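PDB 5U1T: separin from Saccharomyces cerevisiae, which cleaves the cohesin subunit MCD1/SCC1 at the onset of anaphase as a caspase-like cysteine endopeptidase that securin holds inactive for most of the cell cycle. Local coordinates for residues 861-866 against 873-878; 617-622 against 832-837; 1426-1431 against 1533-1538; 1412-1417 against 1431-1436. All coordinates share one frame; numbering follows the deposited sequence.

Contact 1 of 4, residues 861-866 against 873-878; sequences KAFDYL and TSLTMF
Phe863 and Phe878 lie ring on ring in an offset stack, their centroids 4.0 Å apart and their planes only 3° from parallel. The overlap is broad: Phe878 CG sits over the Phe863 ring, while Phe863 CD2 lies over the centre of the Phe878 ring. The root of the Phe878 side chain takes part as well, its CB standing 3.6 Å from the Phe863 centroid and 17° off the ring normal, a CH-pi contact over the same face. Both rings have CG anti to the backbone N (chi1 -169° for Phe863), which carries each one outward from its helix into the gap between the two. At the edge of the Phe863 ring, near its plane, Leu875 CD1 comes to 3.7 Å from CZ. These residues join the end of helix 849-863 to helix 872-881, consecutive helices of the helical domain, and a type I turn from Phe863 to Leu866 starts the short connection. At the end of that turn Leu866 points toward helix 872-881, its CD1 3.9 Å from Ser874 OG. That hydroxyl finds a polar partner in Asp871 OD2, from the connection itself, to which it is hydrogen-bonded. Helix 829-845 forms the next shell: its Tyr833 meets the Phe863 ring with planes at about 60° and also touches Phe878.

Contact 2 of 4, residues 617-622 against 832-837; sequences FNNFDK and VYRCLH
Asn619 and Arg834 reach toward each other from opposite directions, each with CG anti to its carbonyl carbon, and a bend at chi2 (-53°) of Arg834 precedes the stretch that carries its guanidinium outward. The motif on the asparagine side is a Schellman C-cap: Asn619, with a positive phi of 57°, is the C-prime residue, Phe620 N returns to Leu615 O and Asn619 N to Asn616 O. This ends helix 602-617 and turns the chain toward helix 621-633, with Phe620 already at the N-cap position of the latter. Arg834 projects from helix 829-845, so the contact sets the junction of two helices against the flank of a third in the helical domain. It is narrow, burying 67 Å² in all. Asn619 CG lies 3.8 Å from Arg834 NH2, and the amide and guanidinium planes are 17° apart, yet no hydrogen bond links the segments. The arginine is held instead from helix 872-881, where NE bonds to Ser874 OG; NH2 adds a weak bond to Thr873 OG1 and, with Asp871 just before that helix, a long, weak ion pair. Asn619 itself packs on Ile830 and Lys790. As modelled, the nearest atoms across the contact are two donors, Asn619 ND2 and Arg834 NH2, 3.3 Å apart.

Contact 3 of 4, residues 1426-1431 against 1533-1538; sequences ESKFKG and TDKDID
Lys1428 and Phe1429 meet Asp1538 in a partly buried helix-helix contact within the caspase-like catalytic domain. Helices 1423-1436 and 1534-1548 each follow a parallel strand of the six-stranded mixed sheet, and their short segments run side by side, 27° from parallel with axes 11.4 Å apart at closest approach. At that spacing the side chains of helix 1423-1436 do the reaching, meeting both side chain and backbone of helix 1534-1548; no hydrogen bond crosses the gap. The inner part is aromatic against acid: Asp1538 CG lies at the edge of the Phe1429 ring, 3.8 Å from CE2, with the carboxylate turned 82° from the ring plane. On the outer side Lys1428, extended beyond CG, passes obliquely across the aspartate, its CD 4.0 Å from Asp1538 CB. Its NZ ends by the facing backbone, 3.7 Å from Lys1535 O, and stays 4.5 Å from Asp1538 OD2, beyond a salt bridge; OD2 is instead hydrogen-bonded to Thr1425 OG1. The Asp1538 side chain is about 10 Å from that of Cys1497, the active-site cysteine by similarity. At the N-terminal end of helix 1534-1548, the N-cap Thr1533, through OG1, and Asp1536 N bond an acidic side chain of another protein chain, consistent with a bound inhibitor. Within helix 1423-1436, Lys1430 NZ forms a salt bridge with Glu1426 OE2 at 2.9 Å, approaching from 38° out of the carboxylate plane.

Contact 4 of 4, residues 1412-1417 against 1431-1436; sequences ISMILN and GMFQKI
Met1414 lies over one face of the Phe1433 ring, and this Met-aromatic contact is the dense part of the interface. Its CE is 3.6 Å from the ring centroid and 14° off the normal, a CH-pi approach nearly over the centre; SD lies over the same face but closer to the ring's root, 3.5 Å from CG. The bend at chi3 (37°) lays sulfur and methyl together across the ring. Leu1416 CD2 adds a lighter touch, 4.0 Å from Phe1433 CD2 and oblique to the ring. Strand 1412-1416 and helix 1423-1436 are the first two elements of a beta-alpha-beta unit completed by strand 1444-1447, and the helix segment runs back over the strand at 145°, with 9.8 Å between axes. At the far end Ile1412 faces Ile1436, a pair whose modelled separation is too short to be trusted. All five touching residues are buried, and Val1467 of the neighbouring strand also packs on Phe1433. The helix's other side is different in kind: Gln1434 and Lys1435 are solvent-exposed, Gln1434 starting away from the strand, while Met1432 leads its sulfur away and is partly exposed.

Overall arrangement
Contacts 1 and 2 belong to the helical domain and contacts 3 and 4 to the protease domain, with centres about 60 Å apart between the pairs. Contacts 1, 2 and 3 are partly buried; only in contact 4 are all touching residues buried. Contacts 1 and 2 adjoin through helices 829-845 and 872-881: one is an aromatic stack, the other a slight polar approach lacking any bond across it. Contacts 3 and 4 share helix 1423-1436, whose side facing strand 1412-1416 is apolar, whereas that facing helix 1534-1548 mixes a ring with charges and reaches the exposed Lys1428. Leu1416 joins them, its CD2 lying 3.8 Å from Phe1429 CB. None of the four depends on a hydrogen bond between its segments.

Contact 1 of 4, residues 861-866 against 873-878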
# COMPACT_ATOMS: atom_id res chain seq x y z
N LYS A 861 2.39 -23.51 4.18
CA LYS A 861 3.63 -23.21 4.88
C LYS A 861 3.67 -21.75 5.30
O LYS A 861 3.90 -21.44 6.47
CB LYS A 861 4.82 -23.51 3.98
CG LYS A 861 6.08 -23.84 4.73
CD LYS A 861 6.86 -24.90 3.96
CE LYS A 861 5.93 -26.08 3.55
NZ LYS A 861 6.43 -26.83 2.34
N ALA A 862 3.42 -20.86 4.34
CA ALA A 862 3.43 -19.42 4.57
C ALA A 862 2.54 -19.01 5.73
O ALA A 862 2.88 -18.09 6.47
CB ALA A 862 3.01 -18.70 3.30
N PHE A 863 1.41 -19.69 5.90
CA PHE A 863 0.44 -19.41 6.97
C PHE A 863 1.03 -19.55 8.38
O PHE A 863 0.59 -18.87 9.33
CB PHE A 863 -0.78 -20.34 6.83
CG PHE A 863 -1.93 -19.97 7.71
CD1 PHE A 863 -2.70 -18.87 7.43
CD2 PHE A 863 -2.24 -20.75 8.81
CE1 PHE A 863 -3.76 -18.52 8.24
CE2 PHE A 863 -3.30 -20.41 9.62
CZ PHE A 863 -4.06 -19.30 9.35
N ASP A 864 2.01 -20.44 8.52
CA ASP A 864 2.65 -20.65 9.80
C ASP A 864 3.19 -19.37 10.41
O ASP A 864 3.18 -19.21 11.63
CB ASP A 864 3.79 -21.66 9.67
CG ASP A 864 3.29 -23.07 9.65
OD1 ASP A 864 2.20 -23.31 10.24
OD2 ASP A 864 3.96 -23.94 9.05
N TYR A 865 3.64 -18.46 9.56
CA TYR A 865 4.27 -17.21 9.99
C TYR A 865 3.24 -16.16 10.33
O TYR A 865 3.58 -14.99 10.45
CB TYR A 865 5.20 -16.68 8.91
CG TYR A 865 6.34 -17.62 8.60
CD1 TYR A 865 6.12 -18.85 7.99
CD2 TYR A 865 7.65 -17.28 8.91
CE1 TYR A 865 7.14 -19.71 7.70
CE2 TYR A 865 8.70 -18.14 8.62
CZ TYR A 865 8.44 -19.36 8.02
OH TYR A 865 9.47 -20.22 7.73
N LEU A 866 1.98 -16.57 10.45
CA LEU A 866 0.92 -15.62 10.74
C LEU A 866 0.36 -15.92 12.12
O LEU A 866 0.54 -17.01 12.64
CB LEU A 866 -0.17 -15.69 9.65
CG LEU A 866 0.26 -15.27 8.23
CD1 LEU A 866 -0.90 -15.28 7.25
CD2 LEU A 866 0.92 -13.91 8.22
N THR A 873 -9.39 -12.91 8.89
CA THR A 873 -9.54 -12.95 7.45
C THR A 873 -8.45 -13.82 6.78
O THR A 873 -8.74 -14.48 5.77
CB THR A 873 -9.56 -11.52 6.83
OG1 THR A 873 -8.36 -10.83 7.13
CG2 THR A 873 -10.72 -10.72 7.37
N SER A 874 -7.24 -13.90 7.32
CA SER A 874 -6.27 -14.87 6.81
C SER A 874 -6.59 -16.30 7.24
O SER A 874 -6.25 -17.24 6.53
CB SER A 874 -4.84 -14.55 7.26
OG SER A 874 -4.28 -13.50 6.53
N LEU A 875 -7.21 -16.46 8.40
CA LEU A 875 -7.53 -17.79 8.93
C LEU A 875 -8.65 -18.45 8.14
O LEU A 875 -8.56 -19.63 7.78
CB LEU A 875 -7.91 -17.72 10.41
CG LEU A 875 -8.35 -19.06 11.01
CD1 LEU A 875 -7.22 -20.08 11.09
CD2 LEU A 875 -8.98 -18.85 12.37
N THR A 876 -9.71 -17.69 7.86
CA THR A 876 -10.82 -18.21 7.08
C THR A 876 -10.34 -18.56 5.67
O THR A 876 -10.76 -19.58 5.12
CB THR A 876 -12.00 -17.23 7.03
OG1 THR A 876 -11.56 -15.97 6.53
CG2 THR A 876 -12.58 -17.06 8.42
N MET A 877 -9.43 -17.76 5.12
CA MET A 877 -8.83 -18.10 3.84
C MET A 877 -8.06 -19.41 3.93
O MET A 877 -8.10 -20.23 3.02
CB MET A 877 -7.91 -17.00 3.35
CG MET A 877 -8.62 -15.74 2.95
SD MET A 877 -7.48 -14.48 2.35
CE MET A 877 -8.67 -13.19 1.97
N PHE A 878 -7.35 -19.61 5.03
CA PHE A 878 -6.60 -20.84 5.19
C PHE A 878 -7.56 -22.04 5.34
O PHE A 878 -7.35 -23.08 4.72
CB PHE A 878 -5.66 -20.73 6.39
CG PHE A 878 -4.89 -21.99 6.70
CD1 PHE A 878 -3.78 -22.35 5.95
CD2 PHE A 878 -5.26 -22.79 7.77
CE1 PHE A 878 -3.06 -23.51 6.26
CE2 PHE A 878 -4.55 -23.94 8.07
CZ PHE A 878 -3.45 -24.30 7.32

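Contact 2 of 4, residues 617-622 against 832-837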
# COMPACT_ATOMS: atom_id res chain seq x y z
N PHE A 617 -1.74 -3.56 8.67
CA PHE A 617 -1.09 -4.25 7.57
C PHE A 617 -1.11 -5.77 7.79
O PHE A 617 -1.02 -6.53 6.82
CB PHE A 617 0.33 -3.70 7.42
CG PHE A 617 1.21 -4.48 6.48
CD1 PHE A 617 1.99 -5.54 6.94
CD2 PHE A 617 1.33 -4.11 5.15
CE1 PHE A 617 2.84 -6.22 6.10
CE2 PHE A 617 2.18 -4.79 4.31
CZ PHE A 617 2.93 -5.86 4.78
N ASN A 618 -1.23 -6.21 9.03
CA ASN A 618 -1.29 -7.64 9.32
C ASN A 618 -2.70 -8.11 9.62
O ASN A 618 -2.91 -9.27 10.00
CB ASN A 618 -0.37 -8.01 10.47
CG ASN A 618 1.07 -8.12 10.03
OD1 ASN A 618 1.93 -7.36 10.49
ND2 ASN A 618 1.34 -9.06 9.13
N ASN A 619 -3.66 -7.20 9.43
CA ASN A 619 -5.07 -7.47 9.61
C ASN A 619 -5.35 -7.99 11.03
O ASN A 619 -6.02 -8.99 11.23
CB ASN A 619 -5.59 -8.47 8.55
CG ASN A 619 -5.14 -8.11 7.12
OD1 ASN A 619 -5.60 -7.12 6.53
ND2 ASN A 619 -4.24 -8.92 6.55
N PHE A 620 -4.82 -7.31 12.04
CA PHE A 620 -5.09 -7.68 13.42
C PHE A 620 -6.30 -6.87 13.85
O PHE A 620 -6.27 -6.22 14.90
CB PHE A 620 -3.90 -7.38 14.34
CG PHE A 620 -2.81 -8.41 14.30
CD1 PHE A 620 -2.55 -9.15 13.17
CD2 PHE A 620 -2.02 -8.63 15.42
CE1 PHE A 620 -1.51 -10.09 13.15
CE2 PHE A 620 -1.00 -9.57 15.40
CZ PHE A 620 -0.74 -10.30 14.26
N ASP A 621 -7.34 -6.90 13.04
CA ASP A 621 -8.42 -5.92 13.11
C ASP A 621 -9.11 -5.80 14.48
O ASP A 621 -9.63 -4.73 14.83
CB ASP A 621 -9.46 -6.23 12.02
CG ASP A 621 -8.82 -6.44 10.63
OD1 ASP A 621 -7.86 -5.71 10.28
OD2 ASP A 621 -9.27 -7.34 9.88
N LYS A 622 -9.13 -6.88 15.25
CA LYS A 622 -9.74 -6.88 16.58
C LYS A 622 -8.93 -5.98 17.53
O LYS A 622 -9.47 -5.07 18.17
CB LYS A 622 -9.81 -8.31 17.12
CG LYS A 622 -10.65 -8.50 18.36
CD LYS A 622 -10.61 -9.97 18.78
CE LYS A 622 -12.00 -10.51 19.13
NZ LYS A 622 -12.55 -10.03 20.46
N VAL A 832 3.18 -12.47 1.32
CA VAL A 832 3.53 -13.74 0.71
C VAL A 832 2.37 -14.72 0.83
O VAL A 832 2.00 -15.37 -0.15
CB VAL A 832 4.81 -14.31 1.35
CG1 VAL A 832 5.08 -15.72 0.87
CG2 VAL A 832 5.98 -13.41 1.02
N TYR A 833 1.78 -14.82 2.02
CA TYR A 833 0.64 -15.72 2.19
C TYR A 833 -0.51 -15.35 1.26
O TYR A 833 -0.97 -16.19 0.49
CB TYR A 833 0.11 -15.75 3.62
CG TYR A 833 -1.13 -16.62 3.66
CD1 TYR A 833 -1.04 -17.99 3.42
CD2 TYR A 833 -2.40 -16.06 3.83
CE1 TYR A 833 -2.15 -18.78 3.38
CE2 TYR A 833 -3.53 -16.86 3.79
CZ TYR A 833 -3.39 -18.22 3.57
OH TYR A 833 -4.50 -19.04 3.53
N ARG A 834 -0.98 -14.11 1.34
CA ARG A 834 -2.13 -13.69 0.56
C ARG A 834 -1.93 -13.91 -0.93
O ARG A 834 -2.87 -14.32 -1.63
CB ARG A 834 -2.46 -12.21 0.80
CG ARG A 834 -3.05 -11.91 2.14
CD ARG A 834 -4.25 -12.77 2.44
NE ARG A 834 -4.73 -12.50 3.78
CZ ARG A 834 -5.66 -11.59 4.07
NH1 ARG A 834 -6.22 -10.88 3.10
NH2 ARG A 834 -6.04 -11.39 5.33
N CYS A 835 -0.72 -13.67 -1.41
CA CYS A 835 -0.45 -13.86 -2.83
C CYS A 835 -0.49 -15.35 -3.19
O CYS A 835 -1.02 -15.72 -4.23
CB CYS A 835 0.90 -13.28 -3.22
SG CYS A 835 0.93 -11.50 -3.32
N LEU A 836 0.08 -16.18 -2.34
CA LEU A 836 0.05 -17.61 -2.59
C LEU A 836 -1.38 -18.17 -2.52
O LEU A 836 -1.69 -19.13 -3.23
CB LEU A 836 0.95 -18.36 -1.60
CG LEU A 836 2.45 -18.22 -1.89
CD1 LEU A 836 3.28 -18.89 -0.80
CD2 LEU A 836 2.76 -18.79 -3.27
N HIS A 837 -2.22 -17.57 -1.68
CA HIS A 837 -3.61 -17.98 -1.55
C HIS A 837 -4.35 -17.64 -2.82
O HIS A 837 -5.15 -18.44 -3.30
CB HIS A 837 -4.28 -17.30 -0.36
CG HIS A 837 -5.78 -17.44 -0.32
ND1 HIS A 837 -6.41 -18.62 0.03
CD2 HIS A 837 -6.76 -16.54 -0.55
CE1 HIS A 837 -7.71 -18.43 0.01
NE2 HIS A 837 -7.95 -17.18 -0.34

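Contact 3 of 4, residues 1426-1431 against 1533-1538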
# COMPACT_ATOMS: atom_id res chain seq x y z
N GLU A 1426 11.17 -26.97 -48.89
CA GLU A 1426 11.68 -25.92 -49.75
C GLU A 1426 11.89 -26.46 -51.15
O GLU A 1426 11.47 -25.83 -52.11
CB GLU A 1426 12.97 -25.32 -49.21
CG GLU A 1426 13.40 -24.09 -50.01
CD GLU A 1426 14.69 -23.46 -49.49
OE1 GLU A 1426 14.63 -22.63 -48.56
OE2 GLU A 1426 15.76 -23.82 -50.01
N SER A 1427 12.50 -27.64 -51.26
CA SER A 1427 12.74 -28.26 -52.57
C SER A 1427 11.47 -28.41 -53.39
O SER A 1427 11.46 -28.13 -54.59
CB SER A 1427 13.39 -29.64 -52.42
OG SER A 1427 14.55 -29.59 -51.61
N LYS A 1428 10.40 -28.86 -52.74
CA LYS A 1428 9.15 -29.14 -53.43
C LYS A 1428 8.48 -27.89 -53.97
O LYS A 1428 7.98 -27.89 -55.09
CB LYS A 1428 8.16 -29.88 -52.53
CG LYS A 1428 8.61 -31.28 -52.17
CD LYS A 1428 7.63 -31.97 -51.25
CE LYS A 1428 8.10 -33.39 -50.93
NZ LYS A 1428 7.15 -34.08 -50.01
N PHE A 1429 8.47 -26.82 -53.19
CA PHE A 1429 7.66 -25.66 -53.55
C PHE A 1429 8.45 -24.51 -54.16
O PHE A 1429 7.86 -23.57 -54.70
CB PHE A 1429 6.89 -25.17 -52.32
CG PHE A 1429 5.83 -26.12 -51.88
CD1 PHE A 1429 4.59 -26.13 -52.51
CD2 PHE A 1429 6.07 -27.04 -50.87
CE1 PHE A 1429 3.60 -27.02 -52.12
CE2 PHE A 1429 5.07 -27.93 -50.47
CZ PHE A 1429 3.84 -27.92 -51.10
N LYS A 1430 9.78 -24.59 -54.07
CA LYS A 1430 10.69 -23.60 -54.65
C LYS A 1430 10.22 -23.23 -56.04
O LYS A 1430 10.07 -22.06 -56.37
CB LYS A 1430 12.13 -24.15 -54.67
CG LYS A 1430 13.21 -23.12 -54.97
CD LYS A 1430 14.63 -23.67 -54.72
CE LYS A 1430 14.84 -24.06 -53.25
NZ LYS A 1430 16.27 -23.93 -52.82
N GLY A 1431 9.95 -24.26 -56.84
CA GLY A 1431 9.51 -24.12 -58.22
C GLY A 1431 8.32 -23.22 -58.47
O GLY A 1431 8.48 -22.15 -59.05
N THR A 1533 3.86 -33.90 -39.98
CA THR A 1533 5.20 -34.24 -40.47
C THR A 1533 5.33 -33.95 -41.97
O THR A 1533 4.34 -34.03 -42.71
CB THR A 1533 5.55 -35.71 -40.18
OG1 THR A 1533 4.64 -36.58 -40.88
CG2 THR A 1533 5.48 -35.99 -38.68
N ASP A 1534 6.54 -33.63 -42.43
CA ASP A 1534 6.69 -32.81 -43.64
C ASP A 1534 6.30 -33.49 -44.96
O ASP A 1534 5.60 -32.87 -45.77
CB ASP A 1534 8.12 -32.23 -43.72
CG ASP A 1534 9.14 -33.19 -44.33
OD1 ASP A 1534 9.58 -34.14 -43.66
OD2 ASP A 1534 9.56 -32.95 -45.49
N LYS A 1535 6.70 -34.73 -45.20
CA LYS A 1535 6.36 -35.37 -46.48
C LYS A 1535 4.85 -35.46 -46.71
O LYS A 1535 4.36 -35.13 -47.79
CB LYS A 1535 6.97 -36.77 -46.60
CG LYS A 1535 8.47 -36.78 -46.70
CD LYS A 1535 9.02 -38.18 -46.80
CE LYS A 1535 10.37 -38.13 -47.49
NZ LYS A 1535 10.20 -37.53 -48.85
N ASP A 1536 4.12 -35.90 -45.68
CA ASP A 1536 2.68 -36.09 -45.79
C ASP A 1536 1.90 -34.79 -45.94
O ASP A 1536 0.97 -34.70 -46.74
CB ASP A 1536 2.17 -36.84 -44.56
CG ASP A 1536 1.73 -38.23 -44.88
OD1 ASP A 1536 1.96 -38.69 -46.02
OD2 ASP A 1536 1.13 -38.86 -43.98
N ILE A 1537 2.29 -33.78 -45.17
CA ILE A 1537 1.55 -32.53 -45.17
C ILE A 1537 1.78 -31.80 -46.48
O ILE A 1537 0.87 -31.16 -47.02
CB ILE A 1537 1.95 -31.62 -43.96
CG1 ILE A 1537 1.03 -30.40 -43.87
CG2 ILE A 1537 3.42 -31.20 -44.04
CD1 ILE A 1537 -0.42 -30.75 -43.69
N ASP A 1538 3.00 -31.93 -47.02
CA ASP A 1538 3.34 -31.32 -48.29
C ASP A 1538 2.65 -32.02 -49.45
O ASP A 1538 2.33 -31.38 -50.44
CB ASP A 1538 4.85 -31.31 -48.49
CG ASP A 1538 5.54 -30.32 -47.59
OD1 ASP A 1538 4.84 -29.47 -47.00
OD2 ASP A 1538 6.79 -30.40 -47.48

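Contact 4 of 4, residues 1412-1417 against 1431-1436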
# COMPACT_ATOMS: atom_id res chain seq x y z
N ILE A 1412 0.01 -11.55 -54.51
CA ILE A 1412 -0.04 -12.69 -53.60
C ILE A 1412 1.31 -12.88 -52.86
O ILE A 1412 2.38 -12.81 -53.46
CB ILE A 1412 -0.46 -13.98 -54.37
CG1 ILE A 1412 0.55 -14.33 -55.46
CG2 ILE A 1412 -1.85 -13.83 -54.95
CD1 ILE A 1412 1.50 -15.40 -55.07
N SER A 1413 1.23 -13.07 -51.54
CA SER A 1413 2.42 -13.20 -50.68
C SER A 1413 2.69 -14.65 -50.30
O SER A 1413 1.75 -15.44 -50.14
CB SER A 1413 2.26 -12.38 -49.39
OG SER A 1413 2.01 -11.01 -49.65
N MET A 1414 3.96 -14.99 -50.13
CA MET A 1414 4.31 -16.32 -49.69
C MET A 1414 5.57 -16.32 -48.87
O MET A 1414 6.46 -15.49 -49.06
CB MET A 1414 4.49 -17.25 -50.87
CG MET A 1414 4.86 -16.54 -52.12
SD MET A 1414 4.44 -17.55 -53.54
CE MET A 1414 2.92 -18.26 -52.94
N ILE A 1415 5.62 -17.26 -47.93
CA ILE A 1415 6.77 -17.44 -47.06
C ILE A 1415 7.09 -18.93 -47.08
O ILE A 1415 6.20 -19.76 -46.93
CB ILE A 1415 6.47 -16.93 -45.64
CG1 ILE A 1415 6.09 -15.45 -45.69
CG2 ILE A 1415 7.65 -17.18 -44.72
CD1 ILE A 1415 5.66 -14.89 -44.38
N LEU A 1416 8.35 -19.28 -47.30
CA LEU A 1416 8.72 -20.69 -47.46
C LEU A 1416 9.96 -21.05 -46.65
O LEU A 1416 11.03 -20.52 -46.93
CB LEU A 1416 8.94 -21.00 -48.93
CG LEU A 1416 9.20 -22.46 -49.27
CD1 LEU A 1416 8.09 -23.32 -48.71
CD2 LEU A 1416 9.32 -22.65 -50.78
N ASN A 1417 9.81 -21.93 -45.66
CA ASN A 1417 10.93 -22.41 -44.86
C ASN A 1417 11.69 -21.24 -44.22
O ASN A 1417 12.90 -21.09 -44.41
CB ASN A 1417 11.87 -23.26 -45.74
CG ASN A 1417 13.01 -23.91 -44.97
OD1 ASN A 1417 12.95 -24.07 -43.76
ND2 ASN A 1417 14.06 -24.31 -45.68
N GLY A 1431 9.95 -24.26 -56.84
CA GLY A 1431 9.51 -24.12 -58.22
C GLY A 1431 8.32 -23.22 -58.47
O GLY A 1431 8.48 -22.15 -59.05
N MET A 1432 7.13 -23.64 -58.03
CA MET A 1432 5.90 -22.89 -58.31
C MET A 1432 5.87 -21.48 -57.69
O MET A 1432 5.38 -20.54 -58.32
CB MET A 1432 4.68 -23.68 -57.81
CG MET A 1432 3.39 -22.87 -57.73
SD MET A 1432 2.06 -23.75 -56.90
CE MET A 1432 1.53 -24.85 -58.21
N PHE A 1433 6.41 -21.33 -56.48
CA PHE A 1433 6.35 -20.04 -55.80
C PHE A 1433 7.18 -18.99 -56.53
O PHE A 1433 6.70 -17.88 -56.78
CB PHE A 1433 6.81 -20.17 -54.34
CG PHE A 1433 5.77 -20.75 -53.42
CD1 PHE A 1433 4.56 -21.23 -53.92
CD2 PHE A 1433 6.00 -20.81 -52.05
CE1 PHE A 1433 3.60 -21.77 -53.06
CE2 PHE A 1433 5.03 -21.34 -51.19
CZ PHE A 1433 3.83 -21.82 -51.70
N GLN A 1434 8.41 -19.33 -56.88
CA GLN A 1434 9.30 -18.38 -57.53
C GLN A 1434 8.77 -18.01 -58.92
O GLN A 1434 9.12 -16.96 -59.46
CB GLN A 1434 10.71 -18.95 -57.65
CG GLN A 1434 10.81 -20.06 -58.70
CD GLN A 1434 12.19 -20.67 -58.80
OE1 GLN A 1434 13.02 -20.53 -57.89
NE2 GLN A 1434 12.45 -21.37 -59.92
N LYS A 1435 7.93 -18.88 -59.48
CA LYS A 1435 7.31 -18.63 -60.77
C LYS A 1435 6.19 -17.61 -60.63
O LYS A 1435 6.01 -16.75 -61.48
CB LYS A 1435 6.76 -19.91 -61.38
CG LYS A 1435 7.82 -20.86 -61.89
CD LYS A 1435 7.18 -22.18 -62.26
CE LYS A 1435 8.13 -23.10 -63.02
NZ LYS A 1435 7.53 -24.45 -63.20
N ILE A 1436 5.44 -17.73 -59.55
CA ILE A 1436 4.33 -16.82 -59.34
C ILE A 1436 4.81 -15.38 -59.08
O ILE A 1436 4.19 -14.43 -59.54
CB ILE A 1436 3.43 -17.31 -58.20
CG1 ILE A 1436 2.57 -18.47 -58.72
CG2 ILE A 1436 2.53 -16.20 -57.72
CD1 ILE A 1436 1.77 -19.22 -57.67